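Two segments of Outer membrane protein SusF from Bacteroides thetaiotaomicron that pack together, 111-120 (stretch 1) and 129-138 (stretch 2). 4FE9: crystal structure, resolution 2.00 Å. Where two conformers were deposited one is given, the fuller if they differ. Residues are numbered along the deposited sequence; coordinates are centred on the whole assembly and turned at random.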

ATOM      1  N   ARG A 111     -14.419  19.896   4.666  1.00 10.70           N
ATOM      2  CA  ARG A 111     -14.792  18.723   3.857  1.00 10.25           C
ATOM      3  C   ARG A 111     -16.140  18.964   3.194  1.00 11.10           C
ATOM      4  O   ARG A 111     -17.107  19.317   3.853  1.00 10.26           O
ATOM      5  CB  ARG A 111     -14.900  17.456   4.743  1.00 10.00           C
ATOM      6  CG  ARG A 111     -13.605  17.090   5.457  1.00  7.49           C
ATOM      7  CD  ARG A 111     -12.534  16.682   4.456  1.00  9.06           C
ATOM      8  NE  ARG A 111     -11.428  16.030   5.158  1.00 12.11           N
ATOM      9  CZ  ARG A 111     -10.247  15.770   4.613  1.00 15.62           C
ATOM     10  NH1 ARG A 111      -9.983  16.159   3.352  1.00  8.84           N
ATOM     11  NH2 ARG A 111      -9.323  15.112   5.326  1.00 13.06           N
ATOM     12  N   GLU A 112     -16.211  18.692   1.913  1.00 11.69           N
ATOM     13  CA  GLU A 112     -17.470  18.760   1.210  1.00 14.40           C
ATOM     14  C   GLU A 112     -18.336  17.481   1.413  1.00 14.60           C
ATOM     15  O   GLU A 112     -17.844  16.351   1.343  1.00 12.32           O
ATOM     16  CB  GLU A 112     -17.227  18.964  -0.264  1.00 14.81           C
ATOM     17  CG  GLU A 112     -18.487  18.887  -1.067  1.00 21.24           C
ATOM     18  CD  GLU A 112     -18.444  19.808  -2.278  1.00 43.57           C
ATOM     19  OE1 GLU A 112     -17.334  19.977  -2.846  1.00 43.75           O
ATOM     20  OE2 GLU A 112     -19.495  20.426  -2.600  1.00 47.27           O
ATOM     21  N   LEU A 113     -19.625  17.700   1.641  1.00 14.88           N
ATOM     22  CA  LEU A 113     -20.590  16.637   1.698  1.00 14.91           C
ATOM     23  C   LEU A 113     -21.682  16.899   0.647  1.00 15.52           C
ATOM     24  O   LEU A 113     -22.406  17.882   0.735  1.00 15.68           O
ATOM     25  CB  LEU A 113     -21.227  16.599   3.066  1.00 14.47           C
ATOM     26  CG  LEU A 113     -20.304  16.372   4.266  1.00 17.01           C
ATOM     27  CD1 LEU A 113     -21.043  16.674   5.567  1.00 19.32           C
ATOM     28  CD2 LEU A 113     -19.803  14.917   4.231  1.00 12.22           C
ATOM     29  N   LYS A 114     -21.864  15.936  -0.243  1.00 14.52           N
ATOM     30  CA  LYS A 114     -22.920  15.950  -1.201  1.00 15.16           C
ATOM     31  C   LYS A 114     -24.094  15.090  -0.680  1.00 14.11           C
ATOM     32  O   LYS A 114     -23.901  13.963  -0.257  1.00 15.56           O
ATOM     33  CB  LYS A 114     -22.371  15.451  -2.540  1.00 14.17           C
ATOM     34  CG  LYS A 114     -23.374  15.280  -3.650  1.00 21.98           C
ATOM     35  CD  LYS A 114     -22.637  14.916  -4.973  1.00 33.41           C
ATOM     36  CE  LYS A 114     -23.121  13.573  -5.558  1.00 40.76           C
ATOM     37  NZ  LYS A 114     -22.559  12.391  -4.818  1.00 49.96           N
ATOM     38  N   ILE A 115     -25.235  15.737  -0.488  1.00 12.75           N
ATOM     39  CA  ILE A 115     -26.419  15.108   0.108  1.00 12.82           C
ATOM     40  C   ILE A 115     -27.413  14.739  -0.968  1.00 13.21           C
ATOM     41  O   ILE A 115     -27.814  15.579  -1.774  1.00 12.93           O
ATOM     42  CB  ILE A 115     -27.092  16.040   1.089  1.00 11.79           C
ATOM     43  CG1 ILE A 115     -26.069  16.525   2.115  1.00 11.47           C
ATOM     44  CG2 ILE A 115     -28.247  15.352   1.775  1.00 14.36           C
ATOM     45  CD1 ILE A 115     -26.520  17.669   2.909  1.00 10.15           C
ATOM     46  N   SER A 116     -27.732  13.463  -1.047  1.00 12.64           N
ATOM     47  CA  SER A 116     -28.686  12.954  -2.028  0.50 12.42           C
ATOM     48  C   SER A 116     -29.905  12.418  -1.299  1.00 12.58           C
ATOM     49  O   SER A 116     -29.790  11.429  -0.568  1.00 12.58           O
ATOM     50  CB  SER A 116     -28.035  11.807  -2.814  0.50 12.97           C
ATOM     51  OG  SER A 116     -28.671  11.600  -4.052  0.50 12.91           O
ATOM     52  N   ILE A 117     -31.061  13.079  -1.463  1.00 11.45           N
ATOM     53  CA  ILE A 117     -32.314  12.620  -0.840  1.00 12.00           C
ATOM     54  C   ILE A 117     -33.266  12.027  -1.875  1.00 13.01           C
ATOM     55  O   ILE A 117     -33.550  12.652  -2.899  1.00 12.59           O
ATOM     56  CB  ILE A 117     -33.046  13.743  -0.105  1.00 12.96           C
ATOM     57  CG1 ILE A 117     -32.132  14.375   0.960  1.00 14.25           C
ATOM     58  CG2 ILE A 117     -34.295  13.184   0.572  1.00  9.74           C
ATOM     59  CD1 ILE A 117     -32.706  15.607   1.608  1.00 18.05           C
ATOM     60  N   ASN A 118     -33.578  10.759  -1.710  1.00 12.59           N
ATOM     61  CA  ASN A 118     -34.521  10.082  -2.594  1.00 13.08           C
ATOM     62  C   ASN A 118     -35.861  10.020  -1.862  1.00 13.27           C
ATOM     63  O   ASN A 118     -35.972   9.368  -0.797  1.00 12.28           O
ATOM     64  CB  ASN A 118     -33.995   8.659  -2.920  1.00 13.59           C
ATOM     65  CG  ASN A 118     -34.884   7.901  -3.888  1.00 17.26           C
ATOM     66  OD1 ASN A 118     -36.134   7.951  -3.812  1.00 20.05           O
ATOM     67  ND2 ASN A 118     -34.259   7.119  -4.739  1.00 20.36           N
ATOM     68  N   ALA A 119     -36.807  10.864  -2.283  1.00 11.69           N
ATOM     69  CA  ALA A 119     -38.087  10.928  -1.605  1.00 10.92           C
ATOM     70  C   ALA A 119     -39.242  10.444  -2.502  1.00 11.87           C
ATOM     71  O   ALA A 119     -39.123  10.419  -3.732  1.00 11.04           O
ATOM     72  CB  ALA A 119     -38.359  12.363  -1.108  1.00 11.14           C
ATOM     73  N   SER A 120     -40.376  10.139  -1.864  1.00 11.77           N
ATOM     74  CA  SER A 120     -41.626   9.840  -2.564  1.00 11.99           C
ATOM     75  C   SER A 120     -42.772  10.619  -1.973  1.00 10.00           C
ATOM     76  O   SER A 120     -42.754  10.986  -0.796  1.00 10.35           O
ATOM     77  CB  SER A 120     -41.941   8.338  -2.502  1.00 12.06           C
ATOM     78  OG  SER A 120     -41.016   7.609  -3.277  1.00 16.90           O
TER
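Stretch 2, residues 129-138: IQLVGNEVSI

Stretch 1 is a single extended strand, 111-120, that continues beyond this segment. Stretch 2 runs antiparallel to it in two strand pieces with a loop around N134 between them. The N-to-C direction of the strand piece containing V136 to I138 makes an angle of 147° with that of stretch 1, and their axes approach to 4.8 Å. For the piece that enters the segment at I129, having begun earlier in the chain, the values are 142° and 4.7 Å. The two pieces form separate ladders, and the register shifts by one residue between them. Together the stretches bury 803 Å², both sides summed.

R111 contributes little; its CA-to-CB bond points sideways and the end of its side chain leads away. E112 also starts sideways, but its carboxylate comes nearer stretch 2. There S137 OG donates a hydrogen bond to E112 OE2 at 3.1 Å. The CA of E112 lies 3.6 Å from I138 O, a CA-H...O contact.

L113 pairs with I138 as a hydrogen-bonded antiparallel pair. L113 N donates to I138 O at 2.8 Å, and I138 N donates back to L113 O at 3.0 Å. Both bonds are close to straight. The two side chains lie on the same face of the sheet, so L113 CD1 meets I138 CD1 at 3.9 Å.

K114 sits opposite S137 in a non-hydrogen-bonded pair, with CA atoms 4.7 Å apart. Its side chain is on the other face from L113. Its end lies near E135, and K114 NZ forms a long salt bridge with E135 OE2 at 3.9 Å. K114 CA also makes a CA-H...O contact with V136 O at 3.5 Å.

I115 returns to the face of L113 and pairs with V136. I115 N donates to V136 O at 2.8 Å; V136 N donates to I115 O at 3.2 Å. Side-chain packing follows the pairing: I115 CB is 4.1 Å from V136 CG2, and I115 CD1 is 4.1 Å from I138 CG1. S116 lies beside E135, with S116 OG 3.5 Å from E135 OE2.

Direct backbone pairing lapses at I117, where water fills the gap. Water 1 accepts from I117 N at 2.8 Å and lies 2.8 Å from N134 O. Water 3 lies 2.8 Å from I117 O and 2.6 Å from N134 O. Water 4 accepts from G133 N at 3.0 Å and makes a weak bond to I117 O at 3.5 Å.

The side chain of N118 restores a direct link, as Q130 NE2 donates to N118 OD1 at 2.8 Å. Q130 NE2 also donates to L131 O at 2.9 Å within its own stretch. Water 2 accepts from A119 N at 2.8 Å and lies 2.9 Å from L131 O. L131 N donates directly to A119 O at 2.9 Å, and A119 CB packs on L131 CD1 at 4.1 Å.

S120 closes the contact opposite Q130, as a non-hydrogen-bonded pair with CA atoms 4.4 Å apart. S120 CA approaches I129 O at 3.2 Å.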

ATOM      1  N   ILE A 129     -45.249   7.652  -4.736  1.00 17.28           N
ATOM      2  CA  ILE A 129     -44.840   8.014  -6.075  1.00 16.33           C
ATOM      3  C   ILE A 129     -43.501   8.717  -6.030  1.00 15.92           C
ATOM      4  O   ILE A 129     -43.331   9.658  -5.285  1.00 12.38           O
ATOM      5  CB  ILE A 129     -45.904   8.919  -6.760  1.00 16.13           C
ATOM      6  CG1 ILE A 129     -47.214   8.139  -6.907  1.00 17.12           C
ATOM      7  CG2 ILE A 129     -45.446   9.354  -8.121  1.00 14.81           C
ATOM      8  CD1 ILE A 129     -48.412   8.905  -6.376  1.00 20.86           C
ATOM      9  N   GLN A 130     -42.558   8.223  -6.834  1.00 14.99           N
ATOM     10  CA  GLN A 130     -41.156   8.645  -6.804  1.00 16.74           C
ATOM     11  C   GLN A 130     -41.009  10.148  -7.162  1.00 15.99           C
ATOM     12  O   GLN A 130     -41.640  10.635  -8.114  1.00 15.26           O
ATOM     13  CB  GLN A 130     -40.373   7.792  -7.813  1.00 15.93           C
ATOM     14  CG  GLN A 130     -38.963   8.178  -8.011  1.00 19.64           C
ATOM     15  CD  GLN A 130     -38.088   7.770  -6.835  1.00 32.48           C
ATOM     16  OE1 GLN A 130     -37.969   6.571  -6.513  1.00 34.00           O
ATOM     17  NE2 GLN A 130     -37.540   8.761  -6.131  1.00 22.61           N
ATOM     18  N   LEU A 131     -40.266  10.888  -6.348  1.00 15.46           N
ATOM     19  CA  LEU A 131     -39.826  12.263  -6.725  1.00 15.66           C
ATOM     20  C   LEU A 131     -38.419  12.264  -7.279  1.00 16.26           C
ATOM     21  O   LEU A 131     -37.524  11.624  -6.719  1.00 17.34           O
ATOM     22  CB  LEU A 131     -39.942  13.225  -5.520  1.00 14.84           C
ATOM     23  CG  LEU A 131     -41.301  13.191  -4.806  1.00 16.99           C
ATOM     24  CD1 LEU A 131     -41.287  13.890  -3.484  1.00 18.13           C
ATOM     25  CD2 LEU A 131     -42.446  13.717  -5.690  1.00 16.48           C
ATOM     26  N   VAL A 132     -38.226  12.882  -8.442  1.00 16.79           N
ATOM     27  CA  VAL A 132     -36.871  13.076  -8.969  1.00 17.77           C
ATOM     28  C   VAL A 132     -36.346  14.466  -8.558  1.00 18.09           C
ATOM     29  O   VAL A 132     -36.953  15.504  -8.902  1.00 17.75           O
ATOM     30  CB  VAL A 132     -36.806  12.920 -10.533  1.00 18.19           C
ATOM     31  CG1 VAL A 132     -35.377  13.144 -11.028  1.00 18.42           C
ATOM     32  CG2 VAL A 132     -37.313  11.547 -10.973  1.00 19.54           C
ATOM     33  N   GLY A 133     -35.345  14.480  -7.682  1.00 18.21           N
ATOM     34  CA  GLY A 133     -34.863  15.740  -7.122  1.00 17.83           C
ATOM     35  C   GLY A 133     -33.390  15.932  -7.405  1.00 18.23           C
ATOM     36  O   GLY A 133     -32.747  15.056  -7.969  1.00 16.80           O
ATOM     37  N   ASN A 134     -32.837  17.066  -6.972  1.00 17.10           N
ATOM     38  CA  ASN A 134     -31.420  17.353  -7.208  1.00 16.06           C
ATOM     39  C   ASN A 134     -30.616  16.985  -5.945  1.00 17.15           C
ATOM     40  O   ASN A 134     -31.182  16.881  -4.882  1.00 16.34           O
ATOM     41  CB  ASN A 134     -31.257  18.845  -7.485  1.00 17.01           C
ATOM     42  CG  ASN A 134     -31.966  19.701  -6.445  1.00 15.60           C
ATOM     43  OD1 ASN A 134     -33.109  19.433  -6.100  1.00 19.72           O
ATOM     44  ND2 ASN A 134     -31.231  20.585  -5.817  1.00 18.01           N
ATOM     45  N   GLU A 135     -29.288  16.984  -6.053  1.00 17.00           N
ATOM     46  CA  GLU A 135     -28.399  16.963  -4.884  1.00 17.13           C
ATOM     47  C   GLU A 135     -28.064  18.358  -4.373  1.00 17.21           C
ATOM     48  O   GLU A 135     -28.138  19.314  -5.113  1.00 17.96           O
ATOM     49  CB  GLU A 135     -27.116  16.223  -5.242  1.00 15.94           C
ATOM     50  CG  GLU A 135     -27.395  14.960  -5.990  1.00 20.59           C
ATOM     51  CD  GLU A 135     -26.141  14.163  -6.307  1.00 42.16           C
ATOM     52  OE1 GLU A 135     -25.125  14.779  -6.709  1.00 51.35           O
ATOM     53  OE2 GLU A 135     -26.171  12.913  -6.153  1.00 49.28           O
ATOM     54  N   VAL A 136     -27.678  18.461  -3.099  1.00 16.17           N
ATOM     55  CA  VAL A 136     -27.203  19.720  -2.541  1.00 15.08           C
ATOM     56  C   VAL A 136     -25.901  19.476  -1.741  1.00 16.33           C
ATOM     57  O   VAL A 136     -25.526  18.311  -1.515  1.00 15.81           O
ATOM     58  CB  VAL A 136     -28.263  20.376  -1.622  1.00 15.82           C
ATOM     59  CG1 VAL A 136     -29.588  20.632  -2.418  1.00 15.76           C
ATOM     60  CG2 VAL A 136     -28.543  19.518  -0.413  1.00 13.79           C
ATOM     61  N   SER A 137     -25.206  20.569  -1.378  1.00 14.67           N
ATOM     62  CA  SER A 137     -23.807  20.524  -0.833  1.00 16.09           C
ATOM     63  C   SER A 137     -23.819  21.255   0.461  1.00 14.48           C
ATOM     64  O   SER A 137     -24.401  22.334   0.548  1.00 12.41           O
ATOM     65  CB  SER A 137     -22.819  21.290  -1.728  1.00 14.71           C
ATOM     66  OG  SER A 137     -22.610  20.630  -2.932  1.00 24.14           O
ATOM     67  N   ILE A 138     -23.111  20.706   1.453  1.00 12.28           N
ATOM     68  CA  ILE A 138     -22.662  21.478   2.580  1.00 12.06           C
ATOM     69  C   ILE A 138     -21.194  21.105   2.860  1.00 11.11           C
ATOM     70  O   ILE A 138     -20.606  20.236   2.167  1.00 10.96           O
ATOM     71  CB  ILE A 138     -23.516  21.191   3.846  1.00 12.01           C
ATOM     72  CG1 ILE A 138     -23.315  19.748   4.288  1.00 14.20           C
ATOM     73  CG2 ILE A 138     -25.046  21.457   3.572  1.00 12.03           C
ATOM     74  CD1 ILE A 138     -23.765  19.510   5.684  1.00 15.19           C
TER
HETATM   75  O   HOH W   1     -30.736  15.689  -2.439  1.00 17.89           O
HETATM   76  O   HOH W   2     -36.214  12.699  -4.338  1.00 12.27           O
HETATM   77  O   HOH W   3     -31.980  14.432  -4.302  1.00 27.13           O
HETATM   78  O   HOH W   4     -33.946  12.247  -6.335  1.00 28.21           O